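Hypothetical protein PH1109 (Pyrococcus horikoshii, PDB 2D59) is of unknown function but has a Rossmann-like fold and belongs to the CoA-binding domain family. Local coordinates at residues 10-15 and 129-134; 40-45 and 63-68; 51-56 and 76-81; 105-110 and 114-119. All blocks are in the same frame, centred on the assembly; numbering follows the deposited sequence.

Interaction 1 of 4, residues 10-15 and 129-134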
loop_
_atom_site.group_PDB
_atom_site.type_symbol
_atom_site.label_atom_id
_atom_site.label_comp_id
_atom_site.label_asym_id
_atom_site.label_seq_id
_atom_site.Cartn_x
_atom_site.Cartn_y
_atom_site.Cartn_z
ATOM N N LEU A 10 -6.985 -14.188 -3.172
ATOM C CA LEU A 10 -7.261 -13.628 -4.489
ATOM C C LEU A 10 -6.442 -14.319 -5.584
ATOM O O LEU A 10 -5.381 -14.889 -5.323
ATOM C CB LEU A 10 -6.962 -12.124 -4.479
ATOM C CG LEU A 10 -7.630 -11.315 -3.360
ATOM C CD1 LEU A 10 -7.158 -9.870 -3.426
ATOM C CD2 LEU A 10 -9.151 -11.385 -3.493
ATOM N N THR A 11 -6.942 -14.259 -6.815
ATOM C CA THR A 11 -6.278 -14.874 -7.961
ATOM C C THR A 11 -5.369 -13.867 -8.654
ATOM O O THR A 11 -5.426 -12.671 -8.365
ATOM C CB THR A 11 -7.303 -15.359 -8.999
ATOM O OG1 THR A 11 -7.970 -14.225 -9.571
ATOM C CG2 THR A 11 -8.334 -16.267 -8.346
ATOM N N ASP A 12 -4.532 -14.341 -9.570
ATOM C CA ASP A 12 -3.651 -13.432 -10.288
ATOM C C ASP A 12 -4.494 -12.415 -11.049
ATOM O O ASP A 12 -4.085 -11.272 -11.234
ATOM C CB ASP A 12 -2.752 -14.195 -11.264
ATOM C CG ASP A 12 -1.597 -14.887 -10.569
ATOM O OD1 ASP A 12 -0.779 -15.522 -11.265
ATOM O OD2 ASP A 12 -1.507 -14.792 -9.328
ATOM N N GLU A 13 -5.679 -12.839 -11.477
ATOM C CA GLU A 13 -6.587 -11.970 -12.216
ATOM C C GLU A 13 -7.084 -10.837 -11.321
ATOM O O GLU A 13 -7.182 -9.687 -11.751
ATOM C CB GLU A 13 -7.784 -12.776 -12.731
ATOM C CG GLU A 13 -8.307 -12.310 -14.075
ATOM C CD GLU A 13 -7.410 -12.739 -15.223
ATOM O OE1 GLU A 13 -6.186 -12.511 -15.139
ATOM O OE2 GLU A 13 -7.928 -13.301 -16.211
ATOM N N ASP A 14 -7.406 -11.174 -10.075
ATOM C CA ASP A 14 -7.887 -10.185 -9.114
ATOM C C ASP A 14 -6.820 -9.138 -8.843
ATOM O O ASP A 14 -7.096 -7.938 -8.844
ATOM C CB ASP A 14 -8.260 -10.842 -7.783
ATOM C CG ASP A 14 -9.426 -11.806 -7.905
ATOM O OD1 ASP A 14 -10.400 -11.485 -8.616
ATOM O OD2 ASP A 14 -9.372 -12.879 -7.270
ATOM N N ILE A 15 -5.595 -9.599 -8.605
ATOM C CA ILE A 15 -4.491 -8.688 -8.311
ATOM C C ILE A 15 -4.221 -7.790 -9.501
ATOM O O ILE A 15 -4.017 -6.582 -9.352
ATOM C CB ILE A 15 -3.200 -9.461 -7.926
ATOM C CG1 ILE A 15 -3.392 -10.107 -6.554
ATOM C CG2 ILE A 15 -2.009 -8.520 -7.833
ATOM C CD1 ILE A 15 -4.626 -10.932 -6.430
ATOM N N ALA A 129 -2.576 -9.512 0.852
ATOM C CA ALA A 129 -1.626 -9.736 1.932
ATOM C C ALA A 129 -0.448 -10.632 1.600
ATOM O O ALA A 129 -0.582 -11.672 0.942
ATOM C CB ALA A 129 -2.362 -10.274 3.153
ATOM N N ASN A 130 0.710 -10.208 2.094
ATOM C CA ASN A 130 1.970 -10.901 1.895
ATOM C C ASN A 130 2.344 -10.997 0.422
ATOM O O ASN A 130 2.664 -12.068 -0.094
ATOM C CB ASN A 130 1.933 -12.288 2.536
ATOM C CG ASN A 130 3.296 -12.723 3.026
ATOM O OD1 ASN A 130 3.995 -11.952 3.686
ATOM N ND2 ASN A 130 3.682 -13.956 2.714
ATOM N N ARG A 131 2.270 -9.849 -0.244
ATOM C CA ARG A 131 2.630 -9.698 -1.647
ATOM C C ARG A 131 3.271 -8.316 -1.715
ATOM O O ARG A 131 3.102 -7.507 -0.804
ATOM C CB ARG A 131 1.397 -9.694 -2.563
ATOM C CG ARG A 131 0.500 -10.915 -2.500
ATOM C CD ARG A 131 -0.527 -10.809 -3.623
ATOM N NE ARG A 131 -1.636 -11.750 -3.493
ATOM C CZ ARG A 131 -1.866 -12.758 -4.327
ATOM N NH1 ARG A 131 -1.059 -12.970 -5.358
ATOM N NH2 ARG A 131 -2.915 -13.547 -4.138
ATOM N N CYS A 132 4.001 -8.049 -2.788
ATOM C CA CYS A 132 4.634 -6.755 -2.975
ATOM C C CYS A 132 4.029 -6.112 -4.218
ATOM O O CYS A 132 3.940 -6.755 -5.262
ATOM C CB CYS A 132 6.141 -6.925 -3.161
ATOM S SG CYS A 132 6.992 -5.399 -3.605
ATOM N N MET A 133 3.608 -4.854 -4.117
ATOM C CA MET A 133 3.006 -4.186 -5.270
ATOM C C MET A 133 3.916 -4.190 -6.492
ATOM O O MET A 133 3.448 -4.355 -7.617
ATOM C CB MET A 133 2.600 -2.749 -4.923
ATOM C CG MET A 133 1.372 -2.660 -4.021
ATOM S SD MET A 133 0.610 -1.014 -4.038
ATOM C CE MET A 133 -0.347 -1.104 -5.590
ATOM N N MET A 134 5.215 -4.014 -6.275
ATOM C CA MET A 134 6.162 -4.015 -7.380
ATOM C C MET A 134 6.320 -5.407 -7.982
ATOM O O MET A 134 6.264 -5.574 -9.204
ATOM C CB MET A 134 7.529 -3.518 -6.915
ATOM C CG MET A 134 8.597 -3.655 -7.976
ATOM S SD MET A 134 10.164 -2.951 -7.448
ATOM C CE MET A 134 10.777 -4.249 -6.408
HETATM O O HOH W 1 -2.412 -15.141 -6.786
#
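The guanidinium of R131 lies against I15, whose CG1 sits 3.7 Å above the guanidinium plane, over its centre, and 3.8 Å from R131 CZ. At the edge of the same group the carbonyl O of L10 comes within 3.0 Å of R131 NH2. Water 1, in the guanidinium plane, accepts from R131 NH1 at 2.9 Å, donates to D12 OD2 at 2.7 Å and donates weakly to L10 O. It thus bridges a gap that D12 and R131 do not close directly, since D12 OD2 and R131 NH1 stay 4.4 Å apart. R131 gets there by running extended from CG to NE.

Further out, D8 and E136 both form salt bridges with R131, while D12 pairs with R139 of helix 133-141. The start of helix 12-21 is fixed by a capping box: D14 N donates to T11 OG1 (3.1 Å), and T11 N returns a nearly straight bond to D14 OD2 (2.8 Å, 179°). The arginine therefore joins the beginning of helix 12-21 to the turn between strand 126-129 and helix 133-141. With D8 paired to NH2 and E136 to NH1, its positive charge is probably well balanced, although one face rests on hydrocarbon.

Interaction 2 of 4, residues 40-45 and 63-68; sequences IVMKYL and LGRKCY
M42 and L63 run alongside one another, pointing opposite ways, and their apolar contact is centred on one methyl: L63 CD1 lies 3.8 Å from M42 CG and 4.1 Å from M42 SD. M42 points its CB toward the 63-68 segment. With CG anti to the backbone N (chi1 -176°) and the chain extended beyond it, the thioether carries on past the leucine to R65. There the terminal methyl CE packs on the aliphatic part of the arginine, 3.6 Å from R65 CG and 3.8 Å from R65 CB. The same leucine methyl also reaches the helix backbone, 3.7 Å from K43 N, and touches K43 CB at 4.1 Å; beyond that point the lysine's extended chain leads away.

The polar contacts lie elsewhere. R65 bends at chi2 and chi3, and its NE donates to the carbonyl O of V52 in strand 51-55. M42 also packs on V52 and P54 of that strand and on L27 of strand 24-28, which places helix 37-47 over this edge of the parallel sheet, with the small 61-62/65-66 hairpin alongside. Between helix and hairpin the chemistry is that of methyl, methylene and thioether groups, while the arginine turns its NE to the strand and lends the methionine its hydrocarbon.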
loop_
_atom_site.group_PDB
_atom_site.type_symbol
_atom_site.label_atom_id
_atom_site.label_comp_id
_atom_site.label_asym_id
_atom_site.label_seq_id
_atom_site.Cartn_x
_atom_site.Cartn_y
_atom_site.Cartn_z
ATOM N N ILE A 40 12.156 1.436 -2.678
ATOM C CA ILE A 40 12.272 0.664 -3.909
ATOM C C ILE A 40 10.916 0.543 -4.614
ATOM O O ILE A 40 10.799 0.814 -5.814
ATOM C CB ILE A 40 12.801 -0.745 -3.603
ATOM C CG1 ILE A 40 14.212 -0.643 -3.017
ATOM C CG2 ILE A 40 12.800 -1.597 -4.873
ATOM C CD1 ILE A 40 14.746 -1.948 -2.479
ATOM N N VAL A 41 9.898 0.141 -3.861
ATOM C CA VAL A 41 8.559 -0.028 -4.422
ATOM C C VAL A 41 7.936 1.305 -4.842
ATOM O O VAL A 41 7.344 1.412 -5.917
ATOM C CB VAL A 41 7.627 -0.742 -3.417
ATOM C CG1 VAL A 41 6.227 -0.865 -3.995
ATOM C CG2 VAL A 41 8.183 -2.125 -3.090
ATOM N N MET A 42 8.069 2.332 -4.012
ATOM C CA MET A 42 7.494 3.620 -4.383
ATOM C C MET A 42 8.120 4.141 -5.673
ATOM O O MET A 42 7.424 4.640 -6.558
ATOM C CB MET A 42 7.696 4.650 -3.272
ATOM C CG MET A 42 7.038 5.984 -3.579
ATOM S SD MET A 42 7.043 7.084 -2.146
ATOM C CE MET A 42 6.566 8.638 -2.917
ATOM N N LYS A 43 9.440 4.026 -5.781
ATOM C CA LYS A 43 10.135 4.499 -6.970
ATOM C C LYS A 43 9.577 3.798 -8.208
ATOM O O LYS A 43 9.310 4.432 -9.227
ATOM C CB LYS A 43 11.635 4.230 -6.837
ATOM C CG LYS A 43 12.470 4.750 -7.996
ATOM C CD LYS A 43 13.950 4.483 -7.760
ATOM C CE LYS A 43 14.797 4.937 -8.935
ATOM N NZ LYS A 43 16.240 4.651 -8.704
ATOM N N TYR A 44 9.393 2.487 -8.097
ATOM C CA TYR A 44 8.868 1.682 -9.196
ATOM C C TYR A 44 7.453 2.123 -9.568
ATOM O O TYR A 44 7.130 2.272 -10.750
ATOM C CB TYR A 44 8.880 0.201 -8.797
ATOM C CG TYR A 44 8.308 -0.733 -9.841
ATOM C CD1 TYR A 44 6.935 -0.954 -9.930
ATOM C CD2 TYR A 44 9.144 -1.381 -10.752
ATOM C CE1 TYR A 44 6.404 -1.799 -10.906
ATOM C CE2 TYR A 44 8.624 -2.225 -11.729
ATOM C CZ TYR A 44 7.256 -2.428 -11.801
ATOM O OH TYR A 44 6.740 -3.249 -12.780
ATOM N N LEU A 45 6.612 2.336 -8.559
ATOM C CA LEU A 45 5.236 2.756 -8.807
ATOM C C LEU A 45 5.180 4.115 -9.500
ATOM O O LEU A 45 4.396 4.315 -10.423
ATOM C CB LEU A 45 4.446 2.799 -7.495
ATOM C CG LEU A 45 4.237 1.447 -6.806
ATOM C CD1 LEU A 45 3.577 1.651 -5.456
ATOM C CD2 LEU A 45 3.381 0.547 -7.693
ATOM N N LEU A 63 11.042 10.995 -2.365
ATOM C CA LEU A 63 11.095 10.849 -3.814
ATOM C C LEU A 63 10.350 11.956 -4.562
ATOM O O LEU A 63 9.628 11.694 -5.525
ATOM C CB LEU A 63 10.552 9.467 -4.210
ATOM C CG LEU A 63 11.443 8.317 -3.720
ATOM C CD1 LEU A 63 10.734 6.972 -3.870
ATOM C CD2 LEU A 63 12.743 8.338 -4.508
ATOM N N GLY A 64 10.533 13.196 -4.114
ATOM C CA GLY A 64 9.891 14.331 -4.755
ATOM C C GLY A 64 8.405 14.467 -4.489
ATOM O O GLY A 64 7.735 15.295 -5.106
ATOM N N ARG A 65 7.886 13.666 -3.565
ATOM C CA ARG A 65 6.466 13.703 -3.232
ATOM C C ARG A 65 6.256 14.192 -1.801
ATOM O O ARG A 65 7.001 13.812 -0.896
ATOM C CB ARG A 65 5.865 12.303 -3.383
ATOM C CG ARG A 65 5.998 11.715 -4.783
ATOM C CD ARG A 65 5.070 12.404 -5.773
ATOM N NE ARG A 65 3.664 12.182 -5.439
ATOM C CZ ARG A 65 2.649 12.828 -6.002
ATOM N NH1 ARG A 65 2.874 13.746 -6.934
ATOM N NH2 ARG A 65 1.404 12.561 -5.624
ATOM N N LYS A 66 5.244 15.032 -1.597
ATOM C CA LYS A 66 4.963 15.526 -0.255
ATOM C C LYS A 66 4.555 14.337 0.606
ATOM O O LYS A 66 3.681 13.559 0.225
ATOM C CB LYS A 66 3.833 16.556 -0.271
ATOM C CG LYS A 66 3.496 17.092 1.114
ATOM C CD LYS A 66 2.420 18.157 1.061
ATOM C CE LYS A 66 2.108 18.680 2.454
ATOM N NZ LYS A 66 1.078 19.754 2.416
ATOM N N CYS A 67 5.188 14.201 1.767
ATOM C CA CYS A 67 4.897 13.090 2.666
ATOM C C CYS A 67 4.029 13.530 3.843
ATOM O O CYS A 67 4.358 14.490 4.539
ATOM C CB CYS A 67 6.208 12.491 3.171
ATOM S SG CYS A 67 6.031 10.916 4.026
ATOM N N TYR A 68 2.923 12.822 4.061
ATOM C CA TYR A 68 1.996 13.151 5.141
ATOM C C TYR A 68 2.179 12.272 6.381
ATOM O O TYR A 68 2.586 11.115 6.283
ATOM C CB TYR A 68 0.552 13.042 4.636
ATOM C CG TYR A 68 0.265 13.898 3.422
ATOM C CD1 TYR A 68 0.701 13.515 2.151
ATOM C CD2 TYR A 68 -0.417 15.106 3.546
ATOM C CE1 TYR A 68 0.466 14.319 1.035
ATOM C CE2 TYR A 68 -0.657 15.917 2.440
ATOM C CZ TYR A 68 -0.215 15.519 1.190
ATOM O OH TYR A 68 -0.456 16.325 0.099
#

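Interaction 3 of 4, residues 51-56 and 76-81; sequences DVYPVN and DKIEVV
Y53 reaches from the edge strand 51-55 of the Rossmann-like parallel sheet toward the chain leading into strand 80-83, and two side chains meet it there. Strand 24-28 lies between these two strands in the sheet, so the contact spans a neighbour instead of joining adjacent strands.

D76 stands nearly perpendicular to the tyrosine, with ring and carboxylate planes 81° apart. Its OD1 takes a weak hydrogen bond from Y53 OH at 2.9 Å and lies 3.5 Å from Y53 CZ, approaching the ring obliquely. I78 behaves differently: it lies alongside Y53, running the other way, and its CD1 meets the ring's other end, 4.1 Å from Y53 CG. The CB of I78 does not point at the tyrosine; CG1 sits beside the backbone N (chi1 -67°), and a second bend (chi2 -59°) brings the terminal methyl to the ring.

The phenol oxygen has a further partner in K24, whose NZ also forms a salt bridge with D51. The lysine would be expected to offset the charge of D51, and may ease the like charges of D51 and D76, whose OD1 atoms are 6.2 Å apart. I74 touches the tyrosine from the loop, and I78 continues onto A26 of strand 24-28 and K100 of helix 87-100. The tightest apolar approach here is I78 CD1 to Y53 CD2, at 3.5 Å.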
loop_
_atom_site.group_PDB
_atom_site.type_symbol
_atom_site.label_atom_id
_atom_site.label_comp_id
_atom_site.label_asym_id
_atom_site.label_seq_id
_atom_site.Cartn_x
_atom_site.Cartn_y
_atom_site.Cartn_z
ATOM N N ASP A 51 -0.225 7.305 -8.899
ATOM C CA ASP A 51 -0.282 8.549 -8.126
ATOM C C ASP A 51 0.040 8.074 -6.715
ATOM O O ASP A 51 -0.805 7.476 -6.049
ATOM C CB ASP A 51 -1.688 9.156 -8.159
ATOM C CG ASP A 51 -1.985 9.893 -9.455
ATOM O OD1 ASP A 51 -3.163 10.248 -9.683
ATOM O OD2 ASP A 51 -1.047 10.132 -10.240
ATOM N N VAL A 52 1.266 8.326 -6.266
ATOM C CA VAL A 52 1.691 7.868 -4.951
ATOM C C VAL A 52 1.834 8.990 -3.932
ATOM O O VAL A 52 2.578 9.947 -4.141
ATOM C CB VAL A 52 3.040 7.111 -5.048
ATOM C CG1 VAL A 52 3.369 6.449 -3.718
ATOM C CG2 VAL A 52 2.970 6.065 -6.158
ATOM N N TYR A 53 1.107 8.847 -2.830
ATOM C CA TYR A 53 1.114 9.809 -1.737
ATOM C C TYR A 53 1.748 9.124 -0.532
ATOM O O TYR A 53 1.097 8.351 0.172
ATOM C CB TYR A 53 -0.327 10.232 -1.441
ATOM C CG TYR A 53 -1.028 10.778 -2.666
ATOM C CD1 TYR A 53 -0.851 12.103 -3.065
ATOM C CD2 TYR A 53 -1.808 9.949 -3.472
ATOM C CE1 TYR A 53 -1.428 12.584 -4.234
ATOM C CE2 TYR A 53 -2.392 10.417 -4.643
ATOM C CZ TYR A 53 -2.199 11.735 -5.022
ATOM O OH TYR A 53 -2.770 12.196 -6.183
ATOM N N PRO A 54 3.042 9.386 -0.290
ATOM C CA PRO A 54 3.736 8.769 0.841
ATOM C C PRO A 54 3.237 9.222 2.205
ATOM O O PRO A 54 2.840 10.374 2.383
ATOM C CB PRO A 54 5.196 9.141 0.595
ATOM C CG PRO A 54 5.089 10.469 -0.085
ATOM C CD PRO A 54 3.947 10.265 -1.052
ATOM N N VAL A 55 3.258 8.293 3.155
ATOM C CA VAL A 55 2.825 8.562 4.519
ATOM C C VAL A 55 3.874 8.095 5.523
ATOM O O VAL A 55 4.246 6.924 5.549
ATOM C CB VAL A 55 1.501 7.843 4.853
ATOM C CG1 VAL A 55 1.158 8.056 6.325
ATOM C CG2 VAL A 55 0.385 8.357 3.964
ATOM N N ASN A 56 4.347 9.027 6.343
ATOM C CA ASN A 56 5.332 8.734 7.379
ATOM C C ASN A 56 5.572 10.004 8.188
ATOM O O ASN A 56 6.127 10.975 7.680
ATOM C CB ASN A 56 6.659 8.268 6.771
ATOM C CG ASN A 56 7.576 7.633 7.805
ATOM O OD1 ASN A 56 7.678 8.108 8.938
ATOM N ND2 ASN A 56 8.253 6.557 7.418
ATOM N N ASP A 76 -6.043 14.368 -1.690
ATOM C CA ASP A 76 -6.632 13.571 -2.762
ATOM C C ASP A 76 -7.227 12.249 -2.295
ATOM O O ASP A 76 -6.902 11.755 -1.215
ATOM C CB ASP A 76 -5.582 13.312 -3.843
ATOM C CG ASP A 76 -5.097 14.595 -4.490
ATOM O OD1 ASP A 76 -4.184 14.539 -5.339
ATOM O OD2 ASP A 76 -5.632 15.668 -4.139
ATOM N N LYS A 77 -8.104 11.679 -3.118
ATOM C CA LYS A 77 -8.738 10.412 -2.781
ATOM C C LYS A 77 -7.705 9.296 -2.845
ATOM O O LYS A 77 -6.818 9.301 -3.701
ATOM C CB LYS A 77 -9.894 10.099 -3.741
ATOM C CG LYS A 77 -9.476 9.664 -5.142
ATOM C CD LYS A 77 -9.056 10.832 -6.024
ATOM C CE LYS A 77 -10.245 11.704 -6.411
ATOM N NZ LYS A 77 -10.805 12.454 -5.254
ATOM N N ILE A 78 -7.821 8.347 -1.926
ATOM C CA ILE A 78 -6.907 7.214 -1.869
ATOM C C ILE A 78 -7.698 5.936 -2.077
ATOM O O ILE A 78 -8.749 5.746 -1.467
ATOM C CB ILE A 78 -6.190 7.150 -0.510
ATOM C CG1 ILE A 78 -5.250 8.346 -0.385
ATOM C CG2 ILE A 78 -5.400 5.858 -0.381
ATOM C CD1 ILE A 78 -4.196 8.409 -1.483
ATOM N N GLU A 79 -7.193 5.063 -2.941
ATOM C CA GLU A 79 -7.871 3.805 -3.223
ATOM C C GLU A 79 -7.152 2.627 -2.575
ATOM O O GLU A 79 -7.789 1.725 -2.033
ATOM C CB GLU A 79 -7.969 3.604 -4.733
ATOM C CG GLU A 79 -8.629 4.783 -5.447
ATOM C CD GLU A 79 -8.488 4.723 -6.955
ATOM O OE1 GLU A 79 -7.354 4.541 -7.444
ATOM O OE2 GLU A 79 -9.510 4.872 -7.654
ATOM N N VAL A 80 -5.822 2.647 -2.625
ATOM C CA VAL A 80 -5.021 1.575 -2.043
ATOM C C VAL A 80 -4.072 2.075 -0.957
ATOM O O VAL A 80 -3.331 3.039 -1.153
ATOM C CB VAL A 80 -4.161 0.856 -3.120
ATOM C CG1 VAL A 80 -3.365 -0.280 -2.480
ATOM C CG2 VAL A 80 -5.046 0.323 -4.237
ATOM N N VAL A 81 -4.109 1.418 0.195
ATOM C CA VAL A 81 -3.216 1.766 1.289
ATOM C C VAL A 81 -2.174 0.652 1.346
ATOM O O VAL A 81 -2.448 -0.464 1.797
ATOM C CB VAL A 81 -3.965 1.864 2.629
ATOM C CG1 VAL A 81 -2.982 2.187 3.747
ATOM C CG2 VAL A 81 -5.028 2.952 2.547
#

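Interaction 4 of 4, residues 105-110 and 114-119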
loop_
_atom_site.group_PDB
_atom_site.type_symbol
_atom_site.label_atom_id
_atom_site.label_comp_id
_atom_site.label_asym_id
_atom_site.label_seq_id
_atom_site.Cartn_x
_atom_site.Cartn_y
_atom_site.Cartn_z
ATOM N N VAL A 105 -6.569 -2.596 1.130
ATOM C CA VAL A 105 -5.515 -2.511 2.130
ATOM C C VAL A 105 -4.519 -3.552 1.635
ATOM O O VAL A 105 -4.866 -4.718 1.455
ATOM C CB VAL A 105 -6.001 -2.894 3.542
ATOM C CG1 VAL A 105 -4.838 -2.809 4.528
ATOM C CG2 VAL A 105 -7.117 -1.960 3.975
ATOM N N TRP A 106 -3.290 -3.121 1.393
ATOM C CA TRP A 106 -2.266 -4.016 0.887
ATOM C C TRP A 106 -1.144 -4.208 1.901
ATOM O O TRP A 106 -0.369 -3.289 2.157
ATOM C CB TRP A 106 -1.706 -3.451 -0.422
ATOM C CG TRP A 106 -0.789 -4.379 -1.163
ATOM C CD1 TRP A 106 0.351 -4.959 -0.686
ATOM C CD2 TRP A 106 -0.918 -4.810 -2.526
ATOM N NE1 TRP A 106 0.940 -5.720 -1.664
ATOM C CE2 TRP A 106 0.185 -5.645 -2.804
ATOM C CE3 TRP A 106 -1.854 -4.564 -3.541
ATOM C CZ2 TRP A 106 0.376 -6.247 -4.054
ATOM C CZ3 TRP A 106 -1.663 -5.161 -4.786
ATOM C CH2 TRP A 106 -0.554 -5.991 -5.030
ATOM N N PHE A 107 -1.072 -5.405 2.480
ATOM C CA PHE A 107 -0.040 -5.740 3.455
ATOM C C PHE A 107 1.198 -6.269 2.738
ATOM O O PHE A 107 1.170 -7.348 2.146
ATOM C CB PHE A 107 -0.555 -6.813 4.421
ATOM C CG PHE A 107 -1.600 -6.321 5.389
ATOM C CD1 PHE A 107 -1.233 -5.787 6.623
ATOM C CD2 PHE A 107 -2.951 -6.407 5.073
ATOM C CE1 PHE A 107 -2.202 -5.351 7.529
ATOM C CE2 PHE A 107 -3.928 -5.974 5.973
ATOM C CZ PHE A 107 -3.550 -5.446 7.203
ATOM N N GLN A 108 2.284 -5.506 2.784
ATOM C CA GLN A 108 3.528 -5.929 2.155
ATOM C C GLN A 108 4.129 -7.043 3.019
ATOM O O GLN A 108 3.613 -7.353 4.093
ATOM C CB GLN A 108 4.497 -4.747 2.059
ATOM C CG GLN A 108 4.077 -3.645 1.088
ATOM C CD GLN A 108 4.496 -3.919 -0.344
ATOM O OE1 GLN A 108 5.592 -4.427 -0.596
ATOM N NE2 GLN A 108 3.641 -3.557 -1.292
ATOM N N TYR A 109 5.217 -7.641 2.552
ATOM C CA TYR A 109 5.862 -8.723 3.285
ATOM C C TYR A 109 6.176 -8.381 4.744
ATOM O O TYR A 109 6.658 -7.291 5.052
ATOM C CB TYR A 109 7.148 -9.146 2.567
ATOM C CG TYR A 109 6.912 -9.734 1.192
ATOM C CD1 TYR A 109 6.045 -10.810 1.016
ATOM C CD2 TYR A 109 7.565 -9.223 0.067
ATOM C CE1 TYR A 109 5.830 -11.364 -0.242
ATOM C CE2 TYR A 109 7.356 -9.773 -1.199
ATOM C CZ TYR A 109 6.488 -10.844 -1.343
ATOM O OH TYR A 109 6.282 -11.410 -2.583
ATOM N N ASN A 110 5.884 -9.330 5.628
ATOM C CA ASN A 110 6.142 -9.197 7.058
ATOM C C ASN A 110 5.465 -8.011 7.742
ATOM O O ASN A 110 6.049 -7.391 8.629
ATOM C CB ASN A 110 7.652 -9.126 7.306
ATOM C CG ASN A 110 8.397 -10.316 6.730
ATOM O OD1 ASN A 110 8.407 -10.528 5.517
ATOM N ND2 ASN A 110 9.023 -11.100 7.599
ATOM N N ARG A 114 -3.604 -10.040 11.797
ATOM C CA ARG A 114 -4.974 -10.495 11.581
ATOM C C ARG A 114 -6.055 -9.591 12.160
ATOM O O ARG A 114 -7.139 -9.481 11.592
ATOM C CB ARG A 114 -5.166 -11.923 12.107
ATOM C CG ARG A 114 -5.094 -12.080 13.611
ATOM C CD ARG A 114 -5.530 -13.489 14.007
ATOM N NE ARG A 114 -6.938 -13.727 13.690
ATOM C CZ ARG A 114 -7.952 -13.199 14.369
ATOM N NH1 ARG A 114 -9.205 -13.458 14.016
ATOM N NH2 ARG A 114 -7.714 -12.421 15.414
ATOM N N GLU A 115 -5.772 -8.942 13.284
ATOM C CA GLU A 115 -6.758 -8.059 13.896
ATOM C C GLU A 115 -7.023 -6.840 13.013
ATOM O O GLU A 115 -8.173 -6.463 12.790
ATOM C CB GLU A 115 -6.274 -7.619 15.281
ATOM C CG GLU A 115 -6.208 -8.754 16.292
ATOM C CD GLU A 115 -7.582 -9.198 16.760
ATOM O OE1 GLU A 115 -8.215 -8.460 17.542
ATOM O OE2 GLU A 115 -8.035 -10.282 16.340
ATOM N N ALA A 116 -5.954 -6.232 12.508
ATOM C CA ALA A 116 -6.076 -5.064 11.642
ATOM C C ALA A 116 -6.769 -5.448 10.336
ATOM O O ALA A 116 -7.602 -4.704 9.818
ATOM C CB ALA A 116 -4.698 -4.485 11.354
ATOM N N SER A 117 -6.420 -6.616 9.807
ATOM C CA SER A 117 -7.012 -7.100 8.567
ATOM C C SER A 117 -8.498 -7.376 8.753
ATOM O O SER A 117 -9.309 -7.078 7.876
ATOM C CB SER A 117 -6.311 -8.383 8.115
ATOM O OG SER A 117 -6.906 -8.904 6.941
ATOM N N LYS A 118 -8.852 -7.945 9.901
ATOM C CA LYS A 118 -10.244 -8.263 10.192
ATOM C C LYS A 118 -11.103 -7.003 10.196
ATOM O O LYS A 118 -12.180 -6.976 9.607
ATOM C CB LYS A 118 -10.357 -8.969 11.543
ATOM C CG LYS A 118 -11.773 -9.372 11.916
ATOM C CD LYS A 118 -11.794 -10.123 13.238
ATOM C CE LYS A 118 -13.207 -10.533 13.619
ATOM N NZ LYS A 118 -13.239 -11.313 14.889
ATOM N N LYS A 119 -10.617 -5.958 10.857
ATOM C CA LYS A 119 -11.357 -4.705 10.918
ATOM C C LYS A 119 -11.535 -4.149 9.510
ATOM O O LYS A 119 -12.618 -3.693 9.142
ATOM C CB LYS A 119 -10.618 -3.692 11.797
ATOM C CG LYS A 119 -11.351 -2.369 11.976
ATOM C CD LYS A 119 -10.663 -1.484 13.002
ATOM C CE LYS A 119 -10.701 -2.110 14.387
ATOM N NZ LYS A 119 -10.028 -1.253 15.403
#
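S117 OG is hydrogen-bonded to the hydroxyl of Y112, in the turn just ahead of helix 114-122, while the CB of the same serine packs on F107. Its hydroxyl is anti to the backbone N (chi1 178°), leaving the CB methylene to meet the phenyl ring, 4.0 Å from F107 CE2. The approach is oblique to the ring. At its far end F107 CZ comes close to the helix backbone, 4.0 Å from S117 N and 4.1 Å from S117 CA.

A116 lies at the ring's edge, near its plane, with its CB 4.4 Å from F107 CZ. F107 carries CG beside its backbone N (chi1 -71°) and points from the end of strand 104-107 toward the helix, where a small alanine and serine let the ring come up close to the helix backbone. Y112 has a second part here, since its ring meets that of F107 edge-to-face. T90 of helix 87-100 touches both F107 and A116, and V94 also packs on A116, so the contact is buried where two helices meet the sheet. Strand 104-107, helix 114-122 and strand 126-129 form a beta-alpha-beta unit, and the ring fills the interface between the first strand and its crossover helix in this unit of the Rossmann-like fold.

How the interactions relate
Interactions 3 and 4 are the buried contacts, both reaching the parallel sheet, where V81 O and W106 N lie 2.8 Å apart in a probable hydrogen bond between neighbouring strands. Each centres on one aromatic side chain, but only the tyrosine of interaction 3 adds a polar bond across its contact. Interactions 1 and 2 are partly buried: the first is charged and water-bridged, the second wholly apolar across its segments. They meet where M134 packs on Y44 and C132 on V41. Interactions 2 and 3 meet at the edge strand 51-55, where R65 NE and V52 O make a probable hydrogen bond, and alternate along the chain, while interaction 1 encloses all the others between its two segments.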